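PDB 5IL5: MlnD from Bacillus methylotrophicus, which probably removes water from carrier-bound beta-hydroxyacyl intermediates, through this dehydratase domain of a trans-AT polyketide synthase linked to macrolactin assembly. Local coordinates for residues A[109-123]-A[126-140]. Sequence-based numbering, arbitrary orientation.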
# COMPACT_ATOMS: atom_id res chain seq x y z
N GLU A 109 -18.24 3.89 -8.60
CA GLU A 109 -17.38 4.91 -8.02
C GLU A 109 -16.39 4.22 -7.09
O GLU A 109 -16.80 3.53 -6.15
CB GLU A 109 -18.20 5.96 -7.27
CG GLU A 109 -18.92 6.98 -8.16
CD GLU A 109 -17.96 7.82 -8.97
OE1 GLU A 109 -16.95 8.27 -8.40
OE2 GLU A 109 -18.22 8.04 -10.17
N GLN A 110 -15.10 4.39 -7.36
CA GLN A 110 -14.08 3.78 -6.52
C GLN A 110 -14.09 4.42 -5.14
O GLN A 110 -14.14 5.65 -5.02
CB GLN A 110 -12.71 3.93 -7.18
CG GLN A 110 -11.68 2.88 -6.78
CD GLN A 110 -12.00 1.50 -7.33
OE1 GLN A 110 -12.11 0.53 -6.58
NE2 GLN A 110 -12.15 1.41 -8.64
N ILE A 111 -14.06 3.59 -4.10
CA ILE A 111 -14.18 4.05 -2.72
C ILE A 111 -12.83 3.90 -2.02
O ILE A 111 -12.16 2.87 -2.17
CB ILE A 111 -15.26 3.26 -1.96
CG1 ILE A 111 -16.61 3.40 -2.67
CG2 ILE A 111 -15.36 3.74 -0.51
CD1 ILE A 111 -17.50 2.17 -2.53
N ARG A 112 -12.46 4.91 -1.24
CA ARG A 112 -11.21 4.91 -0.50
C ARG A 112 -11.47 5.38 0.92
O ARG A 112 -12.45 6.09 1.19
CB ARG A 112 -10.17 5.84 -1.13
CG ARG A 112 -10.49 7.30 -0.88
CD ARG A 112 -9.61 8.23 -1.66
NE ARG A 112 -9.86 9.62 -1.28
CZ ARG A 112 -9.04 10.62 -1.56
NH1 ARG A 112 -7.92 10.39 -2.22
NH2 ARG A 112 -9.35 11.85 -1.17
N ILE A 113 -10.58 5.02 1.83
CA ILE A 113 -10.62 5.50 3.21
C ILE A 113 -9.33 6.26 3.49
O ILE A 113 -8.23 5.74 3.27
CB ILE A 113 -10.81 4.34 4.21
CG1 ILE A 113 -10.83 4.88 5.64
CG2 ILE A 113 -9.72 3.30 4.04
CD1 ILE A 113 -11.31 3.87 6.66
N VAL A 114 -9.48 7.49 4.00
CA VAL A 114 -8.36 8.33 4.38
C VAL A 114 -8.28 8.32 5.90
O VAL A 114 -9.31 8.44 6.57
CB VAL A 114 -8.52 9.77 3.85
CG1 VAL A 114 -7.34 10.64 4.25
CG2 VAL A 114 -8.69 9.76 2.34
N LEU A 115 -7.08 8.16 6.43
CA LEU A 115 -6.85 8.16 7.87
C LEU A 115 -5.83 9.23 8.23
O LEU A 115 -4.74 9.27 7.65
CB LEU A 115 -6.35 6.79 8.35
CG LEU A 115 -7.23 5.61 7.96
CD1 LEU A 115 -6.73 4.96 6.69
CD2 LEU A 115 -7.27 4.61 9.11
N THR A 116 -6.17 10.07 9.19
CA THR A 116 -5.31 11.20 9.56
C THR A 116 -4.94 11.09 11.03
O THR A 116 -5.82 11.24 11.90
CB THR A 116 -6.00 12.53 9.28
OG1 THR A 116 -6.47 12.56 7.93
CG2 THR A 116 -4.99 13.67 9.45
N PRO A 117 -3.67 10.84 11.36
CA PRO A 117 -3.27 10.81 12.77
C PRO A 117 -3.25 12.20 13.39
O PRO A 117 -3.02 13.21 12.71
CB PRO A 117 -1.85 10.23 12.72
CG PRO A 117 -1.35 10.62 11.36
CD PRO A 117 -2.54 10.56 10.46
N ASP A 118 -3.54 12.26 14.69
CA ASP A 118 -3.47 13.51 15.43
C ASP A 118 -3.21 13.19 16.90
O ASP A 118 -3.08 12.03 17.28
CB ASP A 118 -4.73 14.36 15.20
CG ASP A 118 -5.99 13.70 15.71
OD1 ASP A 118 -5.91 12.82 16.59
OD2 ASP A 118 -7.08 14.07 15.22
N ASN A 119 -3.13 14.24 17.72
CA ASN A 119 -2.68 14.06 19.10
C ASN A 119 -3.73 13.33 19.93
O ASN A 119 -3.38 12.49 20.77
CB ASN A 119 -2.35 15.42 19.71
CG ASN A 119 -1.13 16.05 19.08
OD1 ASN A 119 -1.07 16.25 17.87
ND2 ASN A 119 -0.13 16.37 19.91
N GLN A 120 -5.00 13.65 19.73
CA GLN A 120 -6.06 12.88 20.38
C GLN A 120 -6.01 11.42 19.96
O GLN A 120 -6.12 10.52 20.80
CB GLN A 120 -7.42 13.49 20.05
CG GLN A 120 -7.72 14.77 20.78
CD GLN A 120 -7.78 14.55 22.27
OE1 GLN A 120 -6.75 14.55 22.94
NE2 GLN A 120 -8.98 14.34 22.78
N GLY A 121 -5.81 11.18 18.67
CA GLY A 121 -5.82 9.84 18.12
C GLY A 121 -5.70 9.92 16.62
O GLY A 121 -4.70 10.40 16.09
N ALA A 122 -6.73 9.46 15.92
CA ALA A 122 -6.76 9.53 14.47
C ALA A 122 -8.21 9.71 14.03
O ALA A 122 -9.15 9.41 14.76
CB ALA A 122 -6.18 8.27 13.83
N SER A 123 -8.36 10.23 12.82
CA SER A 123 -9.65 10.38 12.18
C SER A 123 -9.63 9.59 10.89
O SER A 123 -8.57 9.25 10.36
CB SER A 123 -9.98 11.84 11.89
OG SER A 123 -9.23 12.32 10.79
N ILE A 126 -14.24 7.91 4.82
CA ILE A 126 -14.54 6.97 3.74
C ILE A 126 -15.16 7.81 2.64
O ILE A 126 -16.19 8.46 2.85
CB ILE A 126 -15.47 5.85 4.22
CG1 ILE A 126 -14.82 5.11 5.39
CG2 ILE A 126 -15.78 4.90 3.08
CD1 ILE A 126 -15.68 4.04 6.04
N GLU A 127 -14.55 7.79 1.46
CA GLU A 127 -14.81 8.79 0.44
C GLU A 127 -14.99 8.12 -0.91
O GLU A 127 -14.55 6.99 -1.13
CB GLU A 127 -13.68 9.83 0.35
CG GLU A 127 -13.25 10.44 1.68
CD GLU A 127 -12.05 11.37 1.56
OE1 GLU A 127 -11.42 11.39 0.49
OE2 GLU A 127 -11.74 12.10 2.52
N LYS A 128 -15.67 8.83 -1.81
CA LYS A 128 -15.48 8.59 -3.23
C LYS A 128 -14.08 9.03 -3.61
O LYS A 128 -13.64 10.12 -3.24
CB LYS A 128 -16.51 9.33 -4.08
CG LYS A 128 -17.95 8.84 -3.98
CD LYS A 128 -18.80 9.49 -5.07
CE LYS A 128 -20.24 9.00 -5.03
NZ LYS A 128 -21.21 9.96 -5.66
N GLN A 129 -13.37 8.19 -4.36
CA GLN A 129 -12.03 8.57 -4.80
C GLN A 129 -12.07 9.71 -5.81
O GLN A 129 -11.14 10.53 -5.84
CB GLN A 129 -11.33 7.35 -5.39
CG GLN A 129 -9.88 7.60 -5.71
CD GLN A 129 -9.13 6.33 -6.00
OE1 GLN A 129 -9.50 5.57 -6.90
NE2 GLN A 129 -8.08 6.07 -5.24
N SER A 130 -13.11 9.79 -6.63
CA SER A 130 -13.12 10.77 -7.72
C SER A 130 -13.19 12.20 -7.19
O SER A 130 -12.55 13.10 -7.75
CB SER A 130 -14.29 10.49 -8.66
OG SER A 130 -15.52 10.64 -8.00
N ASP A 131 -13.95 12.44 -6.12
CA ASP A 131 -14.18 13.80 -5.65
C ASP A 131 -14.02 13.94 -4.14
O ASP A 131 -14.33 15.01 -3.60
CB ASP A 131 -15.57 14.29 -6.09
CG ASP A 131 -16.71 13.55 -5.41
OD1 ASP A 131 -16.48 12.46 -4.85
OD2 ASP A 131 -17.84 14.05 -5.46
N SER A 132 -13.57 12.90 -3.44
CA SER A 132 -13.29 12.92 -2.01
C SER A 132 -14.53 13.18 -1.15
O SER A 132 -14.40 13.52 0.03
CB SER A 132 -12.19 13.95 -1.66
OG SER A 132 -12.72 15.26 -1.59
N SER A 133 -15.72 13.08 -1.74
CA SER A 133 -16.96 13.30 -1.00
C SER A 133 -17.21 12.17 -0.00
O SER A 133 -17.02 11.00 -0.32
CB SER A 133 -18.12 13.43 -1.97
OG SER A 133 -18.30 12.22 -2.68
N ILE A 134 -17.65 12.54 1.20
CA ILE A 134 -17.68 11.62 2.34
C ILE A 134 -18.94 10.77 2.34
O ILE A 134 -20.06 11.29 2.22
CB ILE A 134 -17.55 12.41 3.66
CG1 ILE A 134 -16.19 13.12 3.72
CG2 ILE A 134 -17.73 11.49 4.87
CD1 ILE A 134 -16.03 14.08 4.89
N TYR A 135 -18.76 9.44 2.47
CA TYR A 135 -19.85 8.54 2.84
C TYR A 135 -20.07 8.53 4.35
O TYR A 135 -21.21 8.64 4.82
CB TYR A 135 -19.57 7.12 2.34
CG TYR A 135 -19.65 6.91 0.85
CD1 TYR A 135 -20.87 6.94 0.19
CD2 TYR A 135 -18.51 6.65 0.10
CE1 TYR A 135 -20.95 6.74 -1.18
CE2 TYR A 135 -18.59 6.45 -1.27
CZ TYR A 135 -19.81 6.50 -1.90
OH TYR A 135 -19.90 6.29 -3.25
N SER A 136 -18.99 8.38 5.12
CA SER A 136 -19.05 8.37 6.57
C SER A 136 -17.68 8.78 7.11
O SER A 136 -16.67 8.71 6.40
CB SER A 136 -19.45 7.00 7.13
OG SER A 136 -18.33 6.15 7.27
N SER A 137 -17.66 9.24 8.36
CA SER A 137 -16.43 9.68 9.00
C SER A 137 -16.48 9.29 10.47
O SER A 137 -17.55 9.03 11.03
CB SER A 137 -16.21 11.19 8.87
OG SER A 137 -17.31 11.93 9.35
N GLY A 138 -15.31 9.25 11.09
CA GLY A 138 -15.25 8.91 12.49
C GLY A 138 -13.84 9.05 13.03
O GLY A 138 -12.93 9.52 12.35
N ARG A 139 -13.70 8.66 14.29
CA ARG A 139 -12.44 8.70 15.01
C ARG A 139 -12.04 7.31 15.46
O ARG A 139 -12.87 6.40 15.59
CB ARG A 139 -12.54 9.62 16.21
CG ARG A 139 -12.59 11.08 15.83
CD ARG A 139 -12.57 11.93 17.07
NE ARG A 139 -11.41 11.62 17.89
CZ ARG A 139 -10.16 11.99 17.62
NH1 ARG A 139 -9.89 12.70 16.54
NH2 ARG A 139 -9.18 11.64 18.44
N LEU A 140 -10.75 7.16 15.72
CA LEU A 140 -10.17 5.90 16.15
C LEU A 140 -9.39 6.12 17.43
O LEU A 140 -8.60 7.07 17.52
CB LEU A 140 -9.25 5.32 15.07
CG LEU A 140 -9.91 5.20 13.70
CD1 LEU A 140 -8.87 5.15 12.60
CD2 LEU A 140 -10.78 3.97 13.67
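R112 and E127 form a hydrogen-bonded antiparallel pair, a cross-strand salt bridge built on a backbone register. R112 N donates to E127 O and E127 N to R112 O. On their shared side-chain face the guanidinium turns side-on to one carboxylate oxygen: NE (2.9 Å) and NH2 (2.7 Å) of R112 both reach E127 OE1 near the guanidinium plane, although the flat groups are tilted 46° apart. With CG beside its backbone N (chi1 -50°) and the chain extended beyond, E127 carries OE1 to R112; V114 CG2 lies over one guanidinium face, offset toward the rim. On the reverse face, I113 CD1 meets I126 CG1 (3.9 Å) next to A81 and Q74 of helix 74-86, consistent with a hotdog sheet wrapping a central helix.

Q129 N bonds to Q110 O, and S130 OG donates to E109 OE1. At the other end L140 N bonds to A122 O, while R139 NH1 makes a weak salt bridge to D118 OD2. D118 OD1 accepts from G121 N in an Asx motif. F43 of the second subunit packs on L115 and A122. Two donors converging on E127 OE1 would probably favour the ionised carboxylate, on the face opposite I113 and I126.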